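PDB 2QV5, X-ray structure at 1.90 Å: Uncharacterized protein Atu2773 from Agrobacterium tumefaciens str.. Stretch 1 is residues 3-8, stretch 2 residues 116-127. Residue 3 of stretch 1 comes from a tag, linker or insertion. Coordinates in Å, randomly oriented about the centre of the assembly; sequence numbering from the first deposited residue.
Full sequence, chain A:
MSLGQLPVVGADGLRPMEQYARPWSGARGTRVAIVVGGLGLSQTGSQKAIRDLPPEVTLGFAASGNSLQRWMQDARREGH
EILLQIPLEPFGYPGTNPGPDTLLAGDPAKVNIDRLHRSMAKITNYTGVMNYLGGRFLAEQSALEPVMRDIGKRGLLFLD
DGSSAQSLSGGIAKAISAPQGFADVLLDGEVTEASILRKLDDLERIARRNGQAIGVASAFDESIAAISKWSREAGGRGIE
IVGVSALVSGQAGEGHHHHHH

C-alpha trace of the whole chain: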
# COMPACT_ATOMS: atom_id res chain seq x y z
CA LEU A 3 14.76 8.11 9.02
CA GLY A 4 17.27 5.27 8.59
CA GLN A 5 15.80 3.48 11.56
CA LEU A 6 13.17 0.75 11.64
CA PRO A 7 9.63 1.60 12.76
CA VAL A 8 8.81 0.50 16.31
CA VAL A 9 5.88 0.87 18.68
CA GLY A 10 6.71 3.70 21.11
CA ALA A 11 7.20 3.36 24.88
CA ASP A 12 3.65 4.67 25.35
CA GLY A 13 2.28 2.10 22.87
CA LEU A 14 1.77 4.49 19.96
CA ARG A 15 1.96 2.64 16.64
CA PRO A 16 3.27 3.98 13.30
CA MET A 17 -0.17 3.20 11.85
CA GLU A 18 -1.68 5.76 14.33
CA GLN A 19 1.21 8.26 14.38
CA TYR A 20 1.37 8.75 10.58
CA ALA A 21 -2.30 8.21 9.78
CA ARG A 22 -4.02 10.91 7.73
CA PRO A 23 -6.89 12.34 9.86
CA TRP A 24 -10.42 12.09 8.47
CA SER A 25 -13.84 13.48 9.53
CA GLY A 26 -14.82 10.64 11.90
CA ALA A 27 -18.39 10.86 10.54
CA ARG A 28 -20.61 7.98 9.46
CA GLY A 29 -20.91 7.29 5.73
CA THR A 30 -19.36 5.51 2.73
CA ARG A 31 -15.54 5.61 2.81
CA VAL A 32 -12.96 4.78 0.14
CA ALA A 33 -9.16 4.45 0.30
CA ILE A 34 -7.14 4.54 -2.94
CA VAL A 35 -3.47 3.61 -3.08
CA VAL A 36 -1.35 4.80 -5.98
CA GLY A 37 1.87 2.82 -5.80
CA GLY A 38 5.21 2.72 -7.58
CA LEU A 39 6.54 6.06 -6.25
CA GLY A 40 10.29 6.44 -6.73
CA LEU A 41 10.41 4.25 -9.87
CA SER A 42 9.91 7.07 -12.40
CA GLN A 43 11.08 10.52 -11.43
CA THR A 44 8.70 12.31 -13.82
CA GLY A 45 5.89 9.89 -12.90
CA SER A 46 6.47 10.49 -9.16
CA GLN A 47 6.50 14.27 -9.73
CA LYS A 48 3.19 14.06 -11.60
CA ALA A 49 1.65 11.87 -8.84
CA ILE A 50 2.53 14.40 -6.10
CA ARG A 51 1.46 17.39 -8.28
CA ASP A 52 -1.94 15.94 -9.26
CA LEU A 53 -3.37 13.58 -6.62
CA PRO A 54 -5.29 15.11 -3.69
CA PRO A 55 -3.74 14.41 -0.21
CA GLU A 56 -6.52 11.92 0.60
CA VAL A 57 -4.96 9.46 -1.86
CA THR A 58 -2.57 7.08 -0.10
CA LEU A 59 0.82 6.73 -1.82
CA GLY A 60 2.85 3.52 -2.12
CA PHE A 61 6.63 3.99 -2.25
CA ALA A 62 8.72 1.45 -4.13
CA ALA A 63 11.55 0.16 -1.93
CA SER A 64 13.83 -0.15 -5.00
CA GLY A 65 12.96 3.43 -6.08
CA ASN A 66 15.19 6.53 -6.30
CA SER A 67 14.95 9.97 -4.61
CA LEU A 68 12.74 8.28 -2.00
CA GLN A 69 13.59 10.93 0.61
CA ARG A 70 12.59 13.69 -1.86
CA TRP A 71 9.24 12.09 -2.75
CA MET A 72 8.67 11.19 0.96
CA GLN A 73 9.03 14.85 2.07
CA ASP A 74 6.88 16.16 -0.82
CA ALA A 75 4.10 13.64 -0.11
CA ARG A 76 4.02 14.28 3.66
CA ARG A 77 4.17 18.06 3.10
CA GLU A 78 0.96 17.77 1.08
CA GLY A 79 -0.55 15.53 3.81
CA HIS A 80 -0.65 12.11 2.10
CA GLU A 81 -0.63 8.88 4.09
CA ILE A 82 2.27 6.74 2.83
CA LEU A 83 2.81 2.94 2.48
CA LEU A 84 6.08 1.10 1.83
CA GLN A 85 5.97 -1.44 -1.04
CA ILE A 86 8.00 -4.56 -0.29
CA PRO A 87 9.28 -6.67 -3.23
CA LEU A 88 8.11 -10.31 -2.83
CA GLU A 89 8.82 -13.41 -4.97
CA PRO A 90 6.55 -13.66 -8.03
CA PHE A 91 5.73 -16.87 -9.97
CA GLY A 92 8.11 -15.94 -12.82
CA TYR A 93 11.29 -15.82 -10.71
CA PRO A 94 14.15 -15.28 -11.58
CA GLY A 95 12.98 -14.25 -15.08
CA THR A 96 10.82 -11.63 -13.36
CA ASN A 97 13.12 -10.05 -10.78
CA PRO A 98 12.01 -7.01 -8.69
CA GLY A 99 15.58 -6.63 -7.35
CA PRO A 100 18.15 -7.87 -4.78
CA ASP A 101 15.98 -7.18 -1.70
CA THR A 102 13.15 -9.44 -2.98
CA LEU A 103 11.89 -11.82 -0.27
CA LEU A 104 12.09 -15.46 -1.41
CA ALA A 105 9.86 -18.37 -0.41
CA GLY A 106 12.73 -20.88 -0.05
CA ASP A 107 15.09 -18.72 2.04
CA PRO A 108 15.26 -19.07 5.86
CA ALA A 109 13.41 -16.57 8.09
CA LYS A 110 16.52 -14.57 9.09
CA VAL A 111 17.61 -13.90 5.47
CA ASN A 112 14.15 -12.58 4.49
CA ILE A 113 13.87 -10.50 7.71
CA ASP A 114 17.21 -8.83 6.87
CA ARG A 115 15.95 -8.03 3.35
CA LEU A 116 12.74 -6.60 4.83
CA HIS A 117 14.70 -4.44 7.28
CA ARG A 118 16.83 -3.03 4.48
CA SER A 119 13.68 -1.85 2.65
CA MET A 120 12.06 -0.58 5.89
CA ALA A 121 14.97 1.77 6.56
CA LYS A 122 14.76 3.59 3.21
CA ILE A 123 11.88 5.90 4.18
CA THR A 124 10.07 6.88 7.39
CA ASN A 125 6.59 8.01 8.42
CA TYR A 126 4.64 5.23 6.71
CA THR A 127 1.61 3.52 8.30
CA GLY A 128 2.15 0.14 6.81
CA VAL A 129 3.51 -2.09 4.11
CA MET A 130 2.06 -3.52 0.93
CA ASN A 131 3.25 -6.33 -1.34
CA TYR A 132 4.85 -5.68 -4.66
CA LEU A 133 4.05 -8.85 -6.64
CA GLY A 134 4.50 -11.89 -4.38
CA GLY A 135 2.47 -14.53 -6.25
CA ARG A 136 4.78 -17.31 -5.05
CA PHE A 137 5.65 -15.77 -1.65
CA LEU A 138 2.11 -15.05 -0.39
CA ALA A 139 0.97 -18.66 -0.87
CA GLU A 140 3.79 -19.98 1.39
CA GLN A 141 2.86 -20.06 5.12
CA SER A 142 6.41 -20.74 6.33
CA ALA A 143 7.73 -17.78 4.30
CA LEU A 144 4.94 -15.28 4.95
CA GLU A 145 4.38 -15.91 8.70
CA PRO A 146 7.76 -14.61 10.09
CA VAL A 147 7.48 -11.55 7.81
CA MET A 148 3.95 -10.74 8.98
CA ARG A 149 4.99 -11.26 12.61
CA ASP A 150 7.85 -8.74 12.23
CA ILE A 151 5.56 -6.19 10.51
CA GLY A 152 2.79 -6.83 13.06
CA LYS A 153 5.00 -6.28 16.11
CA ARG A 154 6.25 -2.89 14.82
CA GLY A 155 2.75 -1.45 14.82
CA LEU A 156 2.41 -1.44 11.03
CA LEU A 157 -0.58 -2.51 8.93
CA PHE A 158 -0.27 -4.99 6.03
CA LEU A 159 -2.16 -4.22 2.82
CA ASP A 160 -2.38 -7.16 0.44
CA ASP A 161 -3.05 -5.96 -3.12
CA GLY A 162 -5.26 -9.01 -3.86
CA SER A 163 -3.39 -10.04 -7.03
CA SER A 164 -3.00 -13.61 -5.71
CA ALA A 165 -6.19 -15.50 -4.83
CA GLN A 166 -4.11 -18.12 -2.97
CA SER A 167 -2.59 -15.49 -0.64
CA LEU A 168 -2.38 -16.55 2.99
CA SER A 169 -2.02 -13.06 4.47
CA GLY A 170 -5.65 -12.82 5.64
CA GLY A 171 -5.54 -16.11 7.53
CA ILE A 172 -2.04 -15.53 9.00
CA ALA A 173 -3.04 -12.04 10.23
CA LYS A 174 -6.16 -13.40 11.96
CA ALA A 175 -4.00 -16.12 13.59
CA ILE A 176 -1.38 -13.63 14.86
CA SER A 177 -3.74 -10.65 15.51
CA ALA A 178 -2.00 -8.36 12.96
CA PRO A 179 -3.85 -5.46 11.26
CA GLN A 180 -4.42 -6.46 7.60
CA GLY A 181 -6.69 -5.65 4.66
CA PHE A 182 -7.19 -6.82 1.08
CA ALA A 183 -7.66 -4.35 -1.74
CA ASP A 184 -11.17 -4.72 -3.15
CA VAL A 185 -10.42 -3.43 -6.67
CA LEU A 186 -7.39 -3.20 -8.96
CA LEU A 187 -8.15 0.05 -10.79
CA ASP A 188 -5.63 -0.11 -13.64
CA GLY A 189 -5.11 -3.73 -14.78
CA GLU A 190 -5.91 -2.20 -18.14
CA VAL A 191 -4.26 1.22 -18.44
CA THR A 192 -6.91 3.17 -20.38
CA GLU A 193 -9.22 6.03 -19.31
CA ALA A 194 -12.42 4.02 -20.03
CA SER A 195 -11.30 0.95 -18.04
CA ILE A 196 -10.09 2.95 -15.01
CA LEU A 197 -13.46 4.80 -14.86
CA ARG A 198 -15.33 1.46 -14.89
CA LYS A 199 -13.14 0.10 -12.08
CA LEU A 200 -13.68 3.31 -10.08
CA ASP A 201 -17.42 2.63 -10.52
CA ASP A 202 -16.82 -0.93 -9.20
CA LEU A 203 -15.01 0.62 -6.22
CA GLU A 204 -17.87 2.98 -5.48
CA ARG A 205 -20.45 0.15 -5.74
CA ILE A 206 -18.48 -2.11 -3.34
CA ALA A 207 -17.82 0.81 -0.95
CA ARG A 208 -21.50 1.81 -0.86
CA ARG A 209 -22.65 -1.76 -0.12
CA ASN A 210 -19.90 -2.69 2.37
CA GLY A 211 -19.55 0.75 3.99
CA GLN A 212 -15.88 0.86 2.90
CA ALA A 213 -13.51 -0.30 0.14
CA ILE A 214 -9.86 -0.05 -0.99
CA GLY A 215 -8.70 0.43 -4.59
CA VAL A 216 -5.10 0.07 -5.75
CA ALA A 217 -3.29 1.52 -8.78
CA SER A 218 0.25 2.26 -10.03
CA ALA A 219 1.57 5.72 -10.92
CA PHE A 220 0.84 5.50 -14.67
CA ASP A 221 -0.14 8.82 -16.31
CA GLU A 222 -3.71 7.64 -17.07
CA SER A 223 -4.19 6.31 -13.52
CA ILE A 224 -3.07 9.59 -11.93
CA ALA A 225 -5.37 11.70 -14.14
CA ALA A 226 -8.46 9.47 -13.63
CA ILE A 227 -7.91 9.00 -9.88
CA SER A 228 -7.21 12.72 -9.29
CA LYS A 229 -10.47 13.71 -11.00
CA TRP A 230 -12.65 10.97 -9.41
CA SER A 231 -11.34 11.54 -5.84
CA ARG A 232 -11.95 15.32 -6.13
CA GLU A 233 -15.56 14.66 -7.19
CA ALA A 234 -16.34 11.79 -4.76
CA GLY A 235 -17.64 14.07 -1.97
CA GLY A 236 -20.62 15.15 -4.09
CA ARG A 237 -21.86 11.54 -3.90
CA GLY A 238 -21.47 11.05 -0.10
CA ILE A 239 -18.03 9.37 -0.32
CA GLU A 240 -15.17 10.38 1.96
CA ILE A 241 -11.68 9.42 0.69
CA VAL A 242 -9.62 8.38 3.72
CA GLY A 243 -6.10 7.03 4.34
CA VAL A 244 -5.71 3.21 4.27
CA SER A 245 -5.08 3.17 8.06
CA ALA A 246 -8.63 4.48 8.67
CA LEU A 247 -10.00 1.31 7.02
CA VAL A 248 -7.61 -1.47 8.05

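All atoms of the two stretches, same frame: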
# COMPACT_ATOMS: atom_id res chain seq x y z
N LEU A 3 14.39 8.62 10.38
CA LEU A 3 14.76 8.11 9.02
C LEU A 3 16.08 7.36 9.07
O LEU A 3 17.07 7.88 9.58
CB LEU A 3 14.85 9.26 8.01
CG LEU A 3 15.36 8.91 6.61
CD1 LEU A 3 14.22 8.41 5.72
CD2 LEU A 3 16.05 10.11 5.99
N GLY A 4 16.10 6.14 8.52
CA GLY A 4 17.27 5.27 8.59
C GLY A 4 17.11 4.22 9.67
O GLY A 4 17.88 3.25 9.74
N GLN A 5 16.11 4.40 10.50
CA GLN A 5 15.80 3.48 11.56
C GLN A 5 14.58 2.66 11.20
O GLN A 5 13.84 3.05 10.36
CB GLN A 5 15.51 4.27 12.83
CG GLN A 5 16.68 5.06 13.28
CD GLN A 5 17.88 4.19 13.56
OE1 GLN A 5 17.80 3.22 14.28
NE2 GLN A 5 18.99 4.54 12.99
N LEU A 6 14.35 1.57 11.87
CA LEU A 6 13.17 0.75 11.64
C LEU A 6 12.01 1.31 12.46
O LEU A 6 12.23 1.84 13.56
CB LEU A 6 13.45 -0.70 12.03
CG LEU A 6 14.65 -1.40 11.38
CD1 LEU A 6 14.75 -2.81 11.96
CD2 LEU A 6 14.51 -1.45 9.88
N PRO A 7 10.77 1.21 11.93
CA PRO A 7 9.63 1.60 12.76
C PRO A 7 9.46 0.65 13.96
O PRO A 7 9.70 -0.55 13.85
CB PRO A 7 8.42 1.54 11.81
CG PRO A 7 8.90 0.99 10.53
CD PRO A 7 10.38 0.75 10.59
N VAL A 8 9.10 1.24 15.09
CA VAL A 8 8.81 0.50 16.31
C VAL A 8 7.60 1.14 16.97
O VAL A 8 7.29 2.31 16.74
CB VAL A 8 10.00 0.49 17.32
CG1 VAL A 8 11.00 -0.61 16.99
CG2 VAL A 8 10.69 1.84 17.42
N LEU A 116 13.86 -7.43 4.39
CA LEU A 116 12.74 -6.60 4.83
C LEU A 116 13.23 -5.34 5.54
O LEU A 116 12.80 -4.24 5.23
CB LEU A 116 11.85 -7.40 5.77
CG LEU A 116 10.66 -6.68 6.42
CD1 LEU A 116 9.71 -6.21 5.32
CD2 LEU A 116 9.93 -7.57 7.42
N HIS A 117 14.13 -5.53 6.50
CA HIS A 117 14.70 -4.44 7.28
C HIS A 117 15.47 -3.44 6.44
O HIS A 117 15.45 -2.24 6.73
CB HIS A 117 15.59 -5.00 8.39
CG HIS A 117 14.83 -5.63 9.52
ND1 HIS A 117 15.46 -6.14 10.64
CD2 HIS A 117 13.50 -5.82 9.71
CE1 HIS A 117 14.55 -6.62 11.46
NE2 HIS A 117 13.36 -6.44 10.92
N ARG A 118 16.16 -3.92 5.40
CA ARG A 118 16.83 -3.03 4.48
C ARG A 118 15.85 -2.11 3.75
O ARG A 118 16.10 -0.92 3.64
CB ARG A 118 17.69 -3.81 3.49
CG ARG A 118 18.97 -4.35 4.11
CD ARG A 118 20.00 -4.69 3.04
NE ARG A 118 19.69 -5.89 2.27
CZ ARG A 118 19.85 -7.15 2.69
NH1 ARG A 118 20.30 -7.41 3.91
NH2 ARG A 118 19.55 -8.15 1.88
N SER A 119 14.73 -2.66 3.29
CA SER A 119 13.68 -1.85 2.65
C SER A 119 13.03 -0.86 3.62
O SER A 119 12.84 0.31 3.27
CB SER A 119 12.61 -2.74 2.03
OG SER A 119 13.10 -3.40 0.88
N MET A 120 12.72 -1.34 4.82
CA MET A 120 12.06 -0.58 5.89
C MET A 120 12.79 0.70 6.26
O MET A 120 12.18 1.70 6.63
CB MET A 120 11.89 -1.45 7.15
CG MET A 120 10.69 -2.39 7.17
SD MET A 120 10.49 -3.24 8.77
CE MET A 120 8.89 -4.00 8.51
N ALA A 121 14.11 0.67 6.14
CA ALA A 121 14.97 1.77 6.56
C ALA A 121 15.10 2.87 5.51
O ALA A 121 15.68 3.92 5.78
CB ALA A 121 16.35 1.22 6.95
N LYS A 122 14.56 2.64 4.32
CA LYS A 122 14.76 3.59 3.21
C LYS A 122 13.89 4.84 3.25
O LYS A 122 14.27 5.87 2.69
CB LYS A 122 14.62 2.87 1.87
CG LYS A 122 15.85 2.04 1.54
CD LYS A 122 15.62 1.23 0.30
CE LYS A 122 16.85 0.41 -0.05
NZ LYS A 122 16.56 -0.46 -1.22
N ILE A 123 12.73 4.74 3.89
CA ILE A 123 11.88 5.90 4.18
C ILE A 123 11.39 5.84 5.64
O ILE A 123 11.65 4.88 6.35
CB ILE A 123 10.63 5.99 3.25
CG1 ILE A 123 9.78 4.73 3.33
CG2 ILE A 123 11.04 6.29 1.79
CD1 ILE A 123 8.37 4.94 2.79
N THR A 124 10.68 6.88 6.06
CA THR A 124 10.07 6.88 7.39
C THR A 124 8.66 7.41 7.23
O THR A 124 8.27 7.80 6.13
CB THR A 124 10.91 7.69 8.42
OG1 THR A 124 10.28 7.64 9.71
CG2 THR A 124 11.06 9.14 7.99
N ASN A 125 7.89 7.38 8.32
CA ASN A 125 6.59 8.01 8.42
C ASN A 125 5.51 7.35 7.56
O ASN A 125 4.60 8.01 7.05
CB ASN A 125 6.69 9.53 8.23
CG ASN A 125 7.47 10.20 9.35
OD1 ASN A 125 8.38 9.61 9.95
ND2 ASN A 125 7.10 11.42 9.67
N TYR A 126 5.64 6.04 7.42
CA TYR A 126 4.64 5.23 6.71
C TYR A 126 3.81 4.43 7.72
O TYR A 126 4.28 4.13 8.80
CB TYR A 126 5.28 4.33 5.64
CG TYR A 126 6.40 3.43 6.11
CD1 TYR A 126 6.15 2.11 6.51
CD2 TYR A 126 7.71 3.89 6.14
CE1 TYR A 126 7.20 1.29 6.93
CE2 TYR A 126 8.75 3.08 6.56
CZ TYR A 126 8.48 1.78 6.94
OH TYR A 126 9.52 0.98 7.34
N THR A 127 2.55 4.15 7.37
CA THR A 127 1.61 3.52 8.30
C THR A 127 1.65 2.03 8.15
O THR A 127 1.20 1.30 9.03
CB THR A 127 0.14 3.95 8.07
OG1 THR A 127 -0.19 3.84 6.67
CG2 THR A 127 -0.08 5.36 8.55
O HOH W 1 13.70 4.87 8.43
O HOH W 2 11.05 5.12 10.81
O HOH W 3 11.36 3.83 8.90

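The N-terminal segment, without regular secondary structure, extended from Gln-5 onward, with a turn of the backbone at Gly-4, lies across a helix that begins earlier in the chain and the loop that follows it. The backbones come closest where Gly-4 CA sits 4.7 Å from Ala-121 CA and Leu-3 CA 5.1 Å from Thr-124 CA. No direct hydrogen bond joins the two stretches; the fit rests on shape, with water filling the gap between the main chains.

Leu-6 is the principal bump. Its CA-to-CB bond runs sideways, but the m,t rotamer brings the branched end down onto the helix. CD1 lies over one face of the His-117 ring, 3.7 Å from the centroid and 10° off the normal, a CH-pi contact. CD2 settles against the helix itself, 3.4 Å from His-117 O and 3.8 Å from Met-120 CB, with Ala-121 CB, a small side chain, at 4.4 Å.

Pro-7 points toward the second stretch and packs obliquely on Tyr-126, its CG 3.7 Å from Tyr-126 CZ and 3.2 Å from Tyr-126 OH. That hydroxyl donates a 2.8 Å hydrogen bond from Tyr-126 OH to Met-120 O, tying the loop back to the helix.

At the other end, the Gly-4 backbone comes close: its CA makes a CA-H...O contact of 3.5 Å with Ala-121 O. Its positive phi would jam a CB against the preceding carbonyl. Leu-3, a tag residue, drapes over the loop, with CD1 3.8 Å from Ile-123 CA and CB 3.8 Å from Thr-124 CG2.

Between these contacts lies a hydrated pocket. Water 1 accepts from Gly-4 N (2.7 Å) and lies 2.7 Å from Gln-5 O and 2.9 Å from Ile-123 O; water 3 lies 3.0 Å from Gln-5 O and 2.8 Å from Ile-123 O. Each sits between two carbonyl oxygens, both acceptors, which cannot hydrogen-bond each other.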